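Local structure of catalase-3 (Neurospora crassa, 6NT0) at residues A[102-107]-A[291-296]. The protein breaks down hydrogen peroxide into water and oxygen with a bound heme, probably protecting the cell from oxidative damage. Sequence-based numbering, arbitrary orientation.
Sequences HARGAG and FHRQDL. With HEM (protoporphyrin IX containing Fe), chain E.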
loop_
_atom_site.group_PDB
_atom_site.type_symbol
_atom_site.label_atom_id
_atom_site.label_comp_id
_atom_site.label_asym_id
_atom_site.label_seq_id
_atom_site.Cartn_x
_atom_site.Cartn_y
_atom_site.Cartn_z
ATOM N N HIS A 102 -20.455 2.877 -5.967
ATOM C CA HIS A 102 -20.959 4.029 -5.204
ATOM C C HIS A 102 -19.856 5.049 -4.938
ATOM O O HIS A 102 -19.809 5.678 -3.878
ATOM C CB HIS A 102 -21.600 3.599 -3.880
ATOM C CG HIS A 102 -22.745 2.642 -4.027
ATOM N ND1 HIS A 102 -24.050 2.998 -3.757
ATOM C CD2 HIS A 102 -22.779 1.337 -4.389
ATOM C CE1 HIS A 102 -24.840 1.957 -3.957
ATOM N NE2 HIS A 102 -24.094 0.937 -4.341
ATOM N N ALA A 103 -18.951 5.214 -5.906
ATOM C CA ALA A 103 -17.839 6.136 -5.708
ATOM C C ALA A 103 -18.320 7.567 -5.490
ATOM O O ALA A 103 -17.687 8.324 -4.742
ATOM C CB ALA A 103 -16.880 6.069 -6.896
ATOM N N ARG A 104 -19.437 7.949 -6.113
ATOM C CA ARG A 104 -19.944 9.318 -6.083
ATOM C C ARG A 104 -21.041 9.438 -5.031
ATOM O O ARG A 104 -22.057 8.742 -5.114
ATOM C CB ARG A 104 -20.486 9.717 -7.456
ATOM C CG ARG A 104 -21.255 11.032 -7.476
ATOM C CD ARG A 104 -20.305 12.207 -7.391
ATOM N NE ARG A 104 -21.008 13.486 -7.413
ATOM C CZ ARG A 104 -20.403 14.667 -7.416
ATOM N NH1 ARG A 104 -19.077 14.738 -7.399
ATOM N NH2 ARG A 104 -21.125 15.781 -7.437
ATOM N N GLY A 105 -20.847 10.320 -4.057
ATOM C CA GLY A 105 -21.874 10.525 -3.053
ATOM C C GLY A 105 -21.470 11.581 -2.048
ATOM O O GLY A 105 -20.397 12.187 -2.138
ATOM N N ALA A 106 -22.355 11.785 -1.072
ATOM C CA ALA A 106 -22.160 12.784 -0.028
ATOM C C ALA A 106 -22.937 12.361 1.209
ATOM O O ALA A 106 -23.902 11.594 1.126
ATOM C CB ALA A 106 -22.602 14.177 -0.493
ATOM N N GLY A 107 -22.515 12.879 2.370
ATOM C CA GLY A 107 -23.054 12.417 3.633
ATOM C C GLY A 107 -23.214 13.521 4.663
ATOM O O GLY A 107 -22.851 14.677 4.430
ATOM N N PHE A 291 -25.663 18.814 -7.762
ATOM C CA PHE A 291 -27.021 19.224 -7.404
ATOM C C PHE A 291 -27.491 18.578 -6.101
ATOM O O PHE A 291 -27.946 19.269 -5.186
ATOM C CB PHE A 291 -27.968 18.896 -8.564
ATOM C CG PHE A 291 -29.391 19.353 -8.353
ATOM C CD1 PHE A 291 -29.721 20.699 -8.410
ATOM C CD2 PHE A 291 -30.404 18.429 -8.124
ATOM C CE1 PHE A 291 -31.027 21.123 -8.223
ATOM C CE2 PHE A 291 -31.719 18.847 -7.938
ATOM C CZ PHE A 291 -32.027 20.193 -7.985
ATOM N N HIS A 292 -27.386 17.250 -5.991
ATOM C CA HIS A 292 -27.858 16.577 -4.779
ATOM C C HIS A 292 -26.950 16.869 -3.594
ATOM O O HIS A 292 -27.419 17.024 -2.458
ATOM C CB HIS A 292 -27.938 15.070 -5.011
ATOM C CG HIS A 292 -29.028 14.656 -5.948
ATOM N ND1 HIS A 292 -29.012 13.451 -6.621
ATOM C CD2 HIS A 292 -30.168 15.283 -6.323
ATOM C CE1 HIS A 292 -30.096 13.356 -7.370
ATOM N NE2 HIS A 292 -30.814 14.454 -7.206
ATOM N N ARG A 293 -25.640 16.908 -3.845
ATOM C CA ARG A 293 -24.658 17.228 -2.817
ATOM C C ARG A 293 -24.922 18.605 -2.209
ATOM O O ARG A 293 -24.917 18.772 -0.984
ATOM C CB ARG A 293 -23.266 17.153 -3.451
ATOM C CG ARG A 293 -22.094 17.395 -2.549
ATOM C CD ARG A 293 -20.806 17.117 -3.324
ATOM N NE ARG A 293 -20.722 15.727 -3.778
ATOM C CZ ARG A 293 -19.578 15.075 -3.948
ATOM N NH1 ARG A 293 -18.432 15.693 -3.709
ATOM N NH2 ARG A 293 -19.573 13.812 -4.364
ATOM N N GLN A 294 -25.166 19.606 -3.061
ATOM C CA GLN A 294 -25.446 20.954 -2.568
ATOM C C GLN A 294 -26.812 21.026 -1.896
ATOM O O GLN A 294 -26.980 21.731 -0.891
ATOM C CB GLN A 294 -25.364 21.961 -3.718
ATOM C CG GLN A 294 -25.524 23.418 -3.279
ATOM C CD GLN A 294 -24.212 24.027 -2.812
ATOM O OE1 GLN A 294 -23.238 24.079 -3.566
ATOM N NE2 GLN A 294 -24.178 24.489 -1.563
ATOM N N ASP A 295 -27.798 20.308 -2.444
ATOM C CA ASP A 295 -29.139 20.286 -1.865
ATOM C C ASP A 295 -29.101 19.881 -0.395
ATOM O O ASP A 295 -29.692 20.546 0.460
ATOM C CB ASP A 295 -30.020 19.321 -2.655
ATOM C CG ASP A 295 -31.316 18.972 -1.930
ATOM O OD1 ASP A 295 -31.316 18.036 -1.094
ATOM O OD2 ASP A 295 -32.332 19.654 -2.175
ATOM N N LEU A 296 -28.413 18.779 -0.085
ATOM C CA LEU A 296 -28.376 18.287 1.290
ATOM C C LEU A 296 -27.611 19.242 2.195
ATOM O O LEU A 296 -28.047 19.526 3.319
ATOM C CB LEU A 296 -27.756 16.889 1.331
ATOM C CG LEU A 296 -27.523 16.207 2.682
ATOM C CD1 LEU A 296 -28.842 15.840 3.357
ATOM C CD2 LEU A 296 -26.654 14.975 2.485
HETATM C CHA HEM E . -20.668 -0.168 -1.610
HETATM C CHB HEM E . -25.446 -1.011 -1.347
HETATM C CHC HEM E . -24.737 -5.415 -3.218
HETATM C CHD HEM E . -19.939 -4.817 -2.745
HETATM C C1A HEM E . -22.023 0.007 -1.401
HETATM C C2A HEM E . -22.670 1.209 -0.910
HETATM C C3A HEM E . -23.985 0.978 -0.845
HETATM C C4A HEM E . -24.222 -0.385 -1.275
HETATM C CMA HEM E . -25.074 1.968 -0.385
HETATM C CAA HEM E . -21.948 2.527 -0.566
HETATM C CBA HEM E . -21.777 2.755 0.927
HETATM C CGA HEM E . -21.103 4.095 1.087
HETATM O O1A HEM E . -19.890 4.127 1.418
HETATM O O2A HEM E . -21.779 5.134 0.855
HETATM C C1B HEM E . -25.672 -2.300 -1.767
HETATM C C2B HEM E . -26.918 -3.026 -1.648
HETATM C C3B HEM E . -26.728 -4.249 -2.174
HETATM C C4B HEM E . -25.349 -4.331 -2.625
HETATM C CMB HEM E . -28.196 -2.416 -1.021
HETATM C CAB HEM E . -27.713 -5.434 -2.298
HETATM C CBB HEM E . -28.878 -5.518 -1.651
HETATM C C1C HEM E . -23.379 -5.679 -3.178
HETATM C C2C HEM E . -22.727 -6.959 -3.393
HETATM C C3C HEM E . -21.403 -6.774 -3.277
HETATM C C4C HEM E . -21.176 -5.389 -2.952
HETATM C CMC HEM E . -23.465 -8.268 -3.735
HETATM C CAC HEM E . -20.242 -7.790 -3.375
HETATM C CBC HEM E . -20.352 -9.065 -2.990
HETATM C C1D HEM E . -19.702 -3.503 -2.415
HETATM C C2D HEM E . -18.405 -2.897 -2.205
HETATM C C3D HEM E . -18.595 -1.612 -1.888
HETATM C C4D HEM E . -20.028 -1.360 -1.876
HETATM C CMD HEM E . -17.050 -3.631 -2.327
HETATM C CAD HEM E . -17.481 -0.588 -1.575
HETATM C CBD HEM E . -17.530 -0.254 -0.083
HETATM C CGD HEM E . -16.329 0.555 0.347
HETATM O O1D HEM E . -16.335 1.055 1.507
HETATM O O2D HEM E . -15.373 0.709 -0.463
HETATM N NA HEM E . -23.005 -0.942 -1.603
HETATM N NB HEM E . -24.738 -3.125 -2.361
HETATM N NC HEM E . -22.396 -4.752 -2.909
HETATM N ND HEM E . -20.665 -2.536 -2.211
HETATM FE FE HEM E . -22.686 -2.847 -2.196
HETATM O O HOH W 1 -17.955 11.107 -4.186
#
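Where strand 105-114, the first of the catalase beta-barrel, leaves the distal side of the heme, helix 291-301 packs against it through two stacked arginines, Arg104 and Arg293. Their guanidinium groups lie face on face, centres 3.6 Å apart and planes 19° from parallel, displaced so that Arg293 NH2 sits over the rim of the Arg104 group, 3.2 Å from Arg104 NH1. Both nitrogens are donors, and the like charges are probably balanced by nearby acids: Arg104 forms salt bridges with Asp290 and Asp151, Arg293 with Glu202 of the second subunit. Asp151 also accepts from the backbone N of Arg293, so one carboxylate holds the Arg104 side chain and the first turn of the helix. Arg293 leaves the helix with CG anti to its backbone N (chi1 -178°), and a bend at chi3 (-61°) turns its guanidinium onto that of Arg104. A water takes protons from Arg293 NH2 (3.2 Å) and Gly105 N and lies 2.9 Å from Ala103 O, linking the backbone after His102 to the arginine. Gly105 O is 2.9 Å from Arg293 NH2, but the angle is poor for a hydrogen bond; it accepts one from the Tyr356 hydroxyl. Further along, Ala106 CB meets the aliphatic part of Arg293 at CG, 3.9 Å away. On the heme side, the ring of His102, predicted to be in the active site, stacks on one pyrrole, NE2 3.3 Å from heme C4A, while ND1 is hydrogen-bonded to Ser141. A distal histidine lying parallel over a heme pyrrole, just ahead of a barrel strand, is characteristic of the heme catalase fold.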